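Local coordinates for Poly(A) ribonuclease pop2 (Schizosaccharomyces pombe, PDB 2P51), which removes poly(A) tails from mRNA as a metal-dependent 3'-exoribonuclease, the catalytic component of the CCR4-NOT deadenylase complex, at residues V26-L31 and K136-I142; I86-L92 and C104-F110; D226-H230 and E251-Y256. Residues are numbered along the deposited sequence.

Interaction 1: V26-L31 and K136-I142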
# COMPACT_ATOMS: atom_id res chain seq x y z
N VAL A 26 7.04 -2.03 12.81
CA VAL A 26 6.05 -2.57 13.71
C VAL A 26 6.06 -4.09 13.56
O VAL A 26 6.10 -4.61 12.43
CB VAL A 26 4.67 -2.02 13.38
CG1 VAL A 26 3.64 -2.27 14.49
CG2 VAL A 26 4.70 -0.51 13.11
N TRP A 27 6.04 -4.74 14.74
CA TRP A 27 6.05 -6.19 14.90
C TRP A 27 4.91 -6.59 15.83
O TRP A 27 4.19 -5.70 16.27
CB TRP A 27 7.37 -6.67 15.53
CG TRP A 27 8.55 -6.27 14.66
CD1 TRP A 27 9.34 -5.16 14.80
CD2 TRP A 27 9.04 -6.98 13.52
NE1 TRP A 27 10.30 -5.16 13.80
CE2 TRP A 27 10.13 -6.25 13.01
CE3 TRP A 27 8.68 -8.16 12.87
CZ2 TRP A 27 10.85 -6.67 11.90
CZ3 TRP A 27 9.39 -8.58 11.75
CH2 TRP A 27 10.47 -7.83 11.28
N SER A 28 4.73 -7.88 16.09
CA SER A 28 3.58 -8.22 16.94
C SER A 28 3.73 -7.59 18.30
O SER A 28 2.73 -7.32 18.97
CB SER A 28 3.49 -9.75 17.03
OG SER A 28 4.61 -10.27 17.71
N THR A 29 4.95 -7.32 18.74
CA THR A 29 5.25 -6.85 20.10
C THR A 29 4.92 -5.36 20.34
O THR A 29 4.75 -4.95 21.48
CB THR A 29 6.73 -7.10 20.46
OG1 THR A 29 7.55 -6.61 19.38
CG2 THR A 29 7.04 -8.58 20.56
N ASN A 30 4.83 -4.58 19.25
CA ASN A 30 4.53 -3.16 19.45
C ASN A 30 3.37 -2.71 18.54
O ASN A 30 3.15 -1.50 18.40
CB ASN A 30 5.79 -2.31 19.26
CG ASN A 30 6.30 -2.39 17.83
OD1 ASN A 30 5.99 -3.32 17.09
ND2 ASN A 30 7.09 -1.39 17.44
N LEU A 31 2.62 -3.67 18.04
CA LEU A 31 1.45 -3.34 17.19
C LEU A 31 0.49 -2.37 17.84
O LEU A 31 0.09 -1.36 17.24
CB LEU A 31 0.71 -4.63 16.82
CG LEU A 31 -0.60 -4.41 16.02
CD1 LEU A 31 -0.33 -3.75 14.68
CD2 LEU A 31 -1.31 -5.75 15.89
N LYS A 136 12.91 -12.94 11.46
CA LYS A 136 12.16 -12.11 12.39
C LYS A 136 10.69 -12.09 12.03
O LYS A 136 9.86 -12.08 12.96
CB LYS A 136 12.73 -10.70 12.47
CG LYS A 136 12.33 -10.02 13.76
CD LYS A 136 13.13 -8.75 13.98
CE LYS A 136 12.56 -7.91 15.13
NZ LYS A 136 13.36 -6.66 15.36
N HIS A 137 10.35 -12.10 10.74
CA HIS A 137 8.93 -12.17 10.40
C HIS A 137 8.35 -13.50 10.90
O HIS A 137 7.16 -13.56 11.24
CB HIS A 137 8.71 -12.07 8.90
CG HIS A 137 8.89 -10.69 8.31
ND1 HIS A 137 7.83 -9.94 7.81
CD2 HIS A 137 10.01 -9.94 8.15
CE1 HIS A 137 8.29 -8.78 7.36
NE2 HIS A 137 9.61 -8.76 7.56
N GLN A 138 9.18 -14.55 10.94
CA GLN A 138 8.61 -15.83 11.37
C GLN A 138 8.39 -15.79 12.87
O GLN A 138 7.41 -16.31 13.42
CB GLN A 138 9.53 -17.00 10.96
CG GLN A 138 8.84 -18.32 11.30
CD GLN A 138 9.70 -19.50 10.90
OE1 GLN A 138 10.31 -19.48 9.83
NE2 GLN A 138 9.76 -20.55 11.72
N GLU A 139 9.31 -15.13 13.57
CA GLU A 139 9.24 -15.09 15.02
C GLU A 139 8.25 -14.06 15.58
O GLU A 139 7.49 -14.48 16.48
CB GLU A 139 10.61 -14.75 15.65
CG GLU A 139 11.61 -15.87 15.57
CD GLU A 139 11.12 -17.15 16.25
OE1 GLU A 139 10.80 -17.09 17.46
OE2 GLU A 139 11.08 -18.18 15.52
N VAL A 140 8.29 -12.81 15.10
CA VAL A 140 7.42 -11.80 15.75
C VAL A 140 6.66 -11.02 14.70
O VAL A 140 6.25 -9.89 14.88
CB VAL A 140 8.20 -10.85 16.65
CG1 VAL A 140 8.69 -11.57 17.92
CG2 VAL A 140 9.40 -10.24 15.95
N GLY A 141 6.47 -11.63 13.51
CA GLY A 141 5.64 -10.92 12.55
C GLY A 141 4.22 -10.78 13.04
O GLY A 141 3.69 -11.59 13.79
N ILE A 142 3.55 -9.72 12.59
CA ILE A 142 2.16 -9.50 12.98
C ILE A 142 1.20 -10.48 12.34
O ILE A 142 1.37 -10.84 11.19
CB ILE A 142 1.74 -8.07 12.55
CG1 ILE A 142 2.62 -7.03 13.26
CG2 ILE A 142 0.26 -7.82 12.75
CD1 ILE A 142 2.72 -5.72 12.44
O HOH W 1 12.75 -3.86 14.17
O HOH W 2 4.67 -13.69 17.69

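Interaction 2: I86-L92 and C104-F110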
# COMPACT_ATOMS: atom_id res chain seq x y z
N ILE A 86 3.48 -9.62 3.38
CA ILE A 86 4.75 -9.57 4.11
C ILE A 86 4.94 -8.22 4.77
O ILE A 86 5.41 -8.17 5.94
CB ILE A 86 5.93 -9.97 3.18
CG1 ILE A 86 5.84 -11.45 2.78
CG2 ILE A 86 7.28 -9.67 3.81
CD1 ILE A 86 6.78 -11.89 1.65
N GLN A 87 4.59 -7.12 4.13
CA GLN A 87 4.72 -5.84 4.79
C GLN A 87 3.61 -4.89 4.30
O GLN A 87 3.20 -4.98 3.14
CB GLN A 87 5.99 -5.03 4.48
CG GLN A 87 7.27 -5.48 5.09
CD GLN A 87 8.46 -4.62 4.72
OE1 GLN A 87 8.53 -4.16 3.54
NE2 GLN A 87 9.39 -4.44 5.61
N ILE A 88 3.18 -3.98 5.15
CA ILE A 88 2.35 -2.85 4.73
C ILE A 88 3.03 -1.58 5.18
O ILE A 88 3.44 -1.51 6.35
CB ILE A 88 0.92 -2.87 5.32
CG1 ILE A 88 0.12 -4.08 4.84
CG2 ILE A 88 0.19 -1.56 5.02
CD1 ILE A 88 -1.23 -4.31 5.45
N GLY A 89 3.14 -0.60 4.31
CA GLY A 89 3.71 0.72 4.65
C GLY A 89 2.63 1.78 4.67
O GLY A 89 1.83 1.82 3.72
N LEU A 90 2.57 2.55 5.77
CA LEU A 90 1.63 3.65 5.85
C LEU A 90 2.39 4.94 6.20
O LEU A 90 2.98 5.02 7.27
CB LEU A 90 0.56 3.39 6.91
CG LEU A 90 -0.32 2.15 6.81
CD1 LEU A 90 -1.29 2.07 7.99
CD2 LEU A 90 -1.08 2.14 5.48
N ALA A 91 2.33 5.93 5.32
CA ALA A 91 2.99 7.20 5.50
C ALA A 91 1.93 8.29 5.62
O ALA A 91 1.15 8.52 4.70
CB ALA A 91 3.94 7.48 4.32
N LEU A 92 1.92 8.97 6.78
CA LEU A 92 0.92 10.00 7.03
C LEU A 92 1.49 11.36 6.66
O LEU A 92 2.64 11.67 6.91
CB LEU A 92 0.50 10.05 8.47
CG LEU A 92 -0.61 9.05 8.90
CD1 LEU A 92 -0.36 7.61 8.56
CD2 LEU A 92 -0.81 9.23 10.43
N CYS A 104 8.18 9.61 9.55
CA CYS A 104 7.88 9.83 8.13
C CYS A 104 6.96 8.72 7.63
O CYS A 104 6.17 8.96 6.73
CB CYS A 104 9.15 9.89 7.29
SG CYS A 104 10.40 11.13 7.74
N THR A 105 7.07 7.50 8.17
CA THR A 105 6.29 6.36 7.68
C THR A 105 6.35 5.23 8.70
O THR A 105 7.30 5.12 9.49
CB THR A 105 6.80 5.93 6.29
OG1 THR A 105 5.95 4.91 5.76
CG2 THR A 105 8.22 5.34 6.37
N TRP A 106 5.34 4.35 8.71
CA TRP A 106 5.32 3.13 9.50
C TRP A 106 5.45 1.94 8.56
O TRP A 106 4.86 1.95 7.46
CB TRP A 106 3.99 2.97 10.25
CG TRP A 106 3.92 3.80 11.51
CD1 TRP A 106 4.20 3.33 12.77
CD2 TRP A 106 3.56 5.18 11.65
NE1 TRP A 106 4.04 4.35 13.69
CE2 TRP A 106 3.65 5.48 13.04
CE3 TRP A 106 3.18 6.19 10.76
CZ2 TRP A 106 3.37 6.75 13.55
CZ3 TRP A 106 2.89 7.46 11.25
CH2 TRP A 106 2.99 7.72 12.63
N GLN A 107 6.16 0.94 9.04
CA GLN A 107 6.31 -0.28 8.29
C GLN A 107 5.83 -1.44 9.17
O GLN A 107 6.49 -1.80 10.14
CB GLN A 107 7.78 -0.45 7.92
CG GLN A 107 8.13 -1.73 7.18
CD GLN A 107 9.47 -1.51 6.45
OE1 GLN A 107 9.41 -1.12 5.27
NE2 GLN A 107 10.57 -1.78 7.12
N PHE A 108 4.71 -2.05 8.81
CA PHE A 108 4.12 -3.17 9.52
C PHE A 108 4.67 -4.46 8.94
O PHE A 108 4.55 -4.65 7.72
CB PHE A 108 2.59 -3.15 9.35
CG PHE A 108 1.98 -1.94 10.04
CD1 PHE A 108 1.49 -2.06 11.34
CD2 PHE A 108 1.90 -0.72 9.42
CE1 PHE A 108 0.95 -0.95 11.97
CE2 PHE A 108 1.37 0.40 10.07
CZ PHE A 108 0.91 0.32 11.36
N ASN A 109 5.28 -5.29 9.77
CA ASN A 109 5.93 -6.52 9.30
C ASN A 109 5.12 -7.76 9.68
O ASN A 109 4.88 -7.94 10.90
CB ASN A 109 7.33 -6.57 9.93
CG ASN A 109 8.17 -5.38 9.44
OD1 ASN A 109 8.46 -5.26 8.24
ND2 ASN A 109 8.51 -4.51 10.39
N PHE A 110 4.68 -8.55 8.71
CA PHE A 110 3.70 -9.61 8.97
C PHE A 110 4.33 -10.99 9.02
O PHE A 110 5.39 -11.27 8.44
CB PHE A 110 2.62 -9.58 7.88
CG PHE A 110 1.77 -8.33 8.08
CD1 PHE A 110 0.70 -8.33 8.96
CD2 PHE A 110 2.06 -7.15 7.43
CE1 PHE A 110 -0.09 -7.20 9.16
CE2 PHE A 110 1.28 -6.01 7.58
CZ PHE A 110 0.21 -6.04 8.49
O HOH W 3 4.94 11.09 5.34
O HOH W 4 3.92 9.19 8.71

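Interaction 3: D226-H230 and E251-Y256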
# COMPACT_ATOMS: atom_id res chain seq x y z
N ASP A 226 13.16 11.67 -11.58
CA ASP A 226 12.84 12.72 -12.54
C ASP A 226 12.51 14.04 -11.84
O ASP A 226 12.95 15.11 -12.21
CB ASP A 226 11.64 12.31 -13.39
CG ASP A 226 11.67 12.83 -14.79
OD1 ASP A 226 12.75 13.20 -15.33
OD2 ASP A 226 10.58 12.88 -15.38
N LEU A 227 11.70 13.89 -10.80
CA LEU A 227 11.31 15.07 -10.05
C LEU A 227 12.31 15.45 -8.97
O LEU A 227 12.00 16.35 -8.18
CB LEU A 227 9.92 14.83 -9.43
CG LEU A 227 8.79 14.55 -10.44
CD1 LEU A 227 7.51 14.15 -9.68
CD2 LEU A 227 8.55 15.74 -11.35
N GLN A 228 13.47 14.81 -8.94
CA GLN A 228 14.46 15.10 -7.90
C GLN A 228 13.88 14.97 -6.50
O GLN A 228 14.20 15.78 -5.62
CB GLN A 228 15.04 16.51 -8.03
CG GLN A 228 15.26 16.91 -9.48
CD GLN A 228 16.11 18.17 -9.51
OE1 GLN A 228 15.71 19.23 -9.03
NE2 GLN A 228 17.31 18.00 -10.05
N ILE A 229 13.05 13.97 -6.27
CA ILE A 229 12.60 13.68 -4.92
C ILE A 229 13.44 12.57 -4.29
O ILE A 229 13.62 11.50 -4.85
CB ILE A 229 11.12 13.27 -4.94
CG1 ILE A 229 10.22 14.44 -5.40
CG2 ILE A 229 10.72 12.66 -3.60
CD1 ILE A 229 8.86 13.97 -5.89
N HIS A 230 14.00 12.83 -3.12
CA HIS A 230 14.91 11.80 -2.58
C HIS A 230 14.15 10.78 -1.77
O HIS A 230 13.23 11.08 -1.02
CB HIS A 230 15.99 12.49 -1.75
CG HIS A 230 16.75 11.70 -0.75
ND1 HIS A 230 17.87 10.95 -1.08
CD2 HIS A 230 16.61 11.52 0.59
CE1 HIS A 230 18.36 10.35 0.01
NE2 HIS A 230 17.61 10.68 1.04
N GLU A 251 4.09 16.45 -4.98
CA GLU A 251 4.81 17.19 -6.04
C GLU A 251 4.00 17.20 -7.32
O GLU A 251 3.96 18.24 -8.01
CB GLU A 251 6.20 16.58 -6.27
CG GLU A 251 7.07 17.38 -7.23
CD GLU A 251 7.38 18.80 -6.82
OE1 GLU A 251 7.23 19.08 -5.60
OE2 GLU A 251 7.77 19.62 -7.69
N ILE A 252 3.37 16.11 -7.71
CA ILE A 252 2.51 16.04 -8.90
C ILE A 252 1.32 16.96 -8.75
O ILE A 252 0.90 17.70 -9.66
CB ILE A 252 2.07 14.54 -9.06
CG1 ILE A 252 3.21 13.68 -9.62
CG2 ILE A 252 0.76 14.39 -9.78
CD1 ILE A 252 2.72 12.20 -9.42
N ARG A 253 0.73 16.97 -7.52
CA ARG A 253 -0.41 17.85 -7.26
C ARG A 253 0.01 19.30 -7.47
O ARG A 253 -0.71 20.10 -8.06
CB ARG A 253 -0.89 17.68 -5.82
CG ARG A 253 -2.23 18.36 -5.59
CD ARG A 253 -2.70 18.11 -4.15
NE ARG A 253 -1.89 18.97 -3.27
CZ ARG A 253 -2.17 19.14 -1.98
NH1 ARG A 253 -3.21 18.52 -1.40
NH2 ARG A 253 -1.37 19.95 -1.30
N SER A 254 1.19 19.67 -6.97
CA SER A 254 1.67 21.04 -7.17
C SER A 254 2.01 21.37 -8.61
O SER A 254 1.64 22.44 -9.11
CB SER A 254 2.94 21.20 -6.31
OG SER A 254 3.46 22.50 -6.49
N ARG A 255 2.73 20.47 -9.29
CA ARG A 255 3.20 20.79 -10.63
C ARG A 255 2.09 20.70 -11.68
O ARG A 255 2.15 21.56 -12.56
CB ARG A 255 4.32 19.86 -11.07
CG ARG A 255 5.62 20.03 -10.27
CD ARG A 255 6.80 19.52 -11.08
NE ARG A 255 8.01 19.40 -10.29
CZ ARG A 255 9.24 19.26 -10.80
NH1 ARG A 255 9.39 19.23 -12.13
NH2 ARG A 255 10.25 19.16 -9.96
N TYR A 256 1.18 19.74 -11.63
CA TYR A 256 0.27 19.53 -12.77
C TYR A 256 -1.16 19.87 -12.43
O TYR A 256 -1.98 19.88 -13.37
CB TYR A 256 0.40 18.08 -13.34
CG TYR A 256 1.88 17.77 -13.49
CD1 TYR A 256 2.71 18.60 -14.24
CD2 TYR A 256 2.43 16.66 -12.87
CE1 TYR A 256 4.06 18.39 -14.43
CE2 TYR A 256 3.79 16.44 -13.02
CZ TYR A 256 4.60 17.26 -13.79
OH TYR A 256 5.95 16.97 -13.86
O HOH W 5 12.77 18.42 -11.49
O HOH W 6 11.22 18.66 -7.02

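Interaction 1: V26-L31 and K136-I142
Three residues carry this contact: Trp27, Ile142 and Val140. The Trp27 indole lies against helix 134-140. Lys136 extends over one face of it, with CE 3.8 Å from the centroid of the five-membered ring (CH-pi) and NZ 4.2 Å from the same centroid, an off-centre cation-pi contact. Water 1 bridges Trp27 NE1 (2.8 Å) and Lys136 NZ (3.1 Å). The six-membered ring turns its edge to the face of His137, a T-shaped pair with centroids 5.1 Å apart and planes at 76°. Val140 contributes CG2, 3.8 Å from Trp27 CE3, and its carbonyl O accepts a nearly linear hydrogen bond from Ser28 N (2.8 Å, 171°). Ile142 packs along the loop, with CG1 3.5 Å from Trp27 C, CD1 4.1 Å from Val26 CG1 and CG2 4.1 Å from Leu31 CD2. Trp27 thus provides loop-on-helix packing, while backbone hydrogen bonds from Val26 and Ile142 to Asn109 attach both segments to strand 105-109 at the 23-26 edge of the DEDD nuclease sheet.

Interaction 2: I86-L92 and C104-F110
At Ile86 the chain is still irregular, yet its O accepts a hydrogen bond from Phe110 N (2.9 Å, 172°). Ile86 and Gln87 form a classic beta bulge opposite Glu53, itself a catalytic metal ligand. Gln87 opens the regular antiparallel pairing opposite Asn109, a non-hydrogen-bonded pair, and its NE2 donates to Asn109 OD1 (2.9 Å, 159°); Gln87 CA also makes a CA-H...O contact with Phe108 O (3.2 Å). Ile88 and Phe108 form a hydrogen-bonded pair: Ile88 N donates to Phe108 O (3.0 Å), and Phe108 N donates to Ile88 O (2.8 Å). Ile88 CG1 packs 3.5 Å from Phe110 CE2. Next comes Gly89, opposite Gln107, with its CA 3.3 Å from Trp106 O. Leu90 repeats the reciprocal pattern with Trp106 (Leu90 N to Trp106 O 2.9 Å, Trp106 N to Leu90 O 2.8 Å), and its CD1 meets Phe108 CE2 at 3.8 Å. Beyond Ala91, whose CB lies 3.6 Å from Cys104 O, direct pairing gives way to water: water 3 donates to Leu92 O and Cys104 O, 2.8 Å each.

The axes approach to 4.5 Å at 164°, an antiparallel pair that its short connection makes a beta hairpin. Ile88, Leu90, Trp106 and Phe108 share an apolar face, on which Trp106 and Phe108 pack against helix 31-41. Gln87, Gln107 and Asn109 form a buried amide cluster: Gln107 NE2 donates to Asp25 OD1, and Gln87 OE1 and Gln107 OE1 accept from Ala238 N and Gly239 N, respectively. That polar face thus tethers the chain just before the metal ligand Asp241.

Interaction 3: D226-H230 and E251-Y256
This is a small van der Waals contact built on Leu227 and Ile229, with a hydrated edge, in which the turn after helix 220-226 rests on the C-terminal part of helix 238-257, about 20 Å between the centre of the contact and that of the chain. The turn is a Schellman motif: Gln228, with phi/psi of 54°/41°, is its C-prime residue, and backbone hydrogen bonds from Ile229 N to Ala224 O and from Gln228 N to Asp225 O end the first helix. Together the segments bury 231 Å², 94 Å² of it on Leu227.

Leu227 points toward helix 238-257. Its CD1 lies 4.1 Å from Glu251 CG and 4.3 Å from Ile252 CG1, and its CD2 lies 3.8 Å from Tyr256 OH, so the leucine spans residues more than one helical turn apart. Ile229 adds a second apolar point, with CD1 3.7 Å from Glu251 CB, and continues along the same helix onto Leu244, Arg247 and Ile248. Ile252 also packs against Ile206 and Met210 of helix 206-213.

The polar part is organised by an i to i+4 salt bridge within the helix, Arg255 NE to Glu251 OE2 at 2.6 Å and 175°. The guanidinium so paired lies beside the turn, where water 6 links Arg255 NH2 (3.1 Å) to Leu227 O (2.7 Å). Water 5 accepts from Arg255 NH2 at 3.0 Å and reaches Asp226 O only weakly, at 3.4 Å. Over one face of the guanidinium sits a methyl group: Leu227 CD2 is 3.6 Å from Arg255 CZ.

From the N terminus, interaction 1 opens first, at the end of edge strand 23-26, and closes on helix 134-140 and the loop after it, its nearest ends 105 residues apart. The hairpin of interaction 2 falls wholly within that span, closing a loop of only 11 residues. The two touch directly, their centres 12 Å apart: Val26 N lies 2.7 Å from Gln107 O and Ile142 N 2.8 Å from Asn109 O, both probable hydrogen bonds. Interaction 3 follows in series; its 20 intervening residues include the start of helix 238-257, which packs back onto the turn after helix 220-226. Its centre is 34 Å from that of interaction 1, across the chain's centre, and helix 238-257 links its region to the metal site near the hairpin.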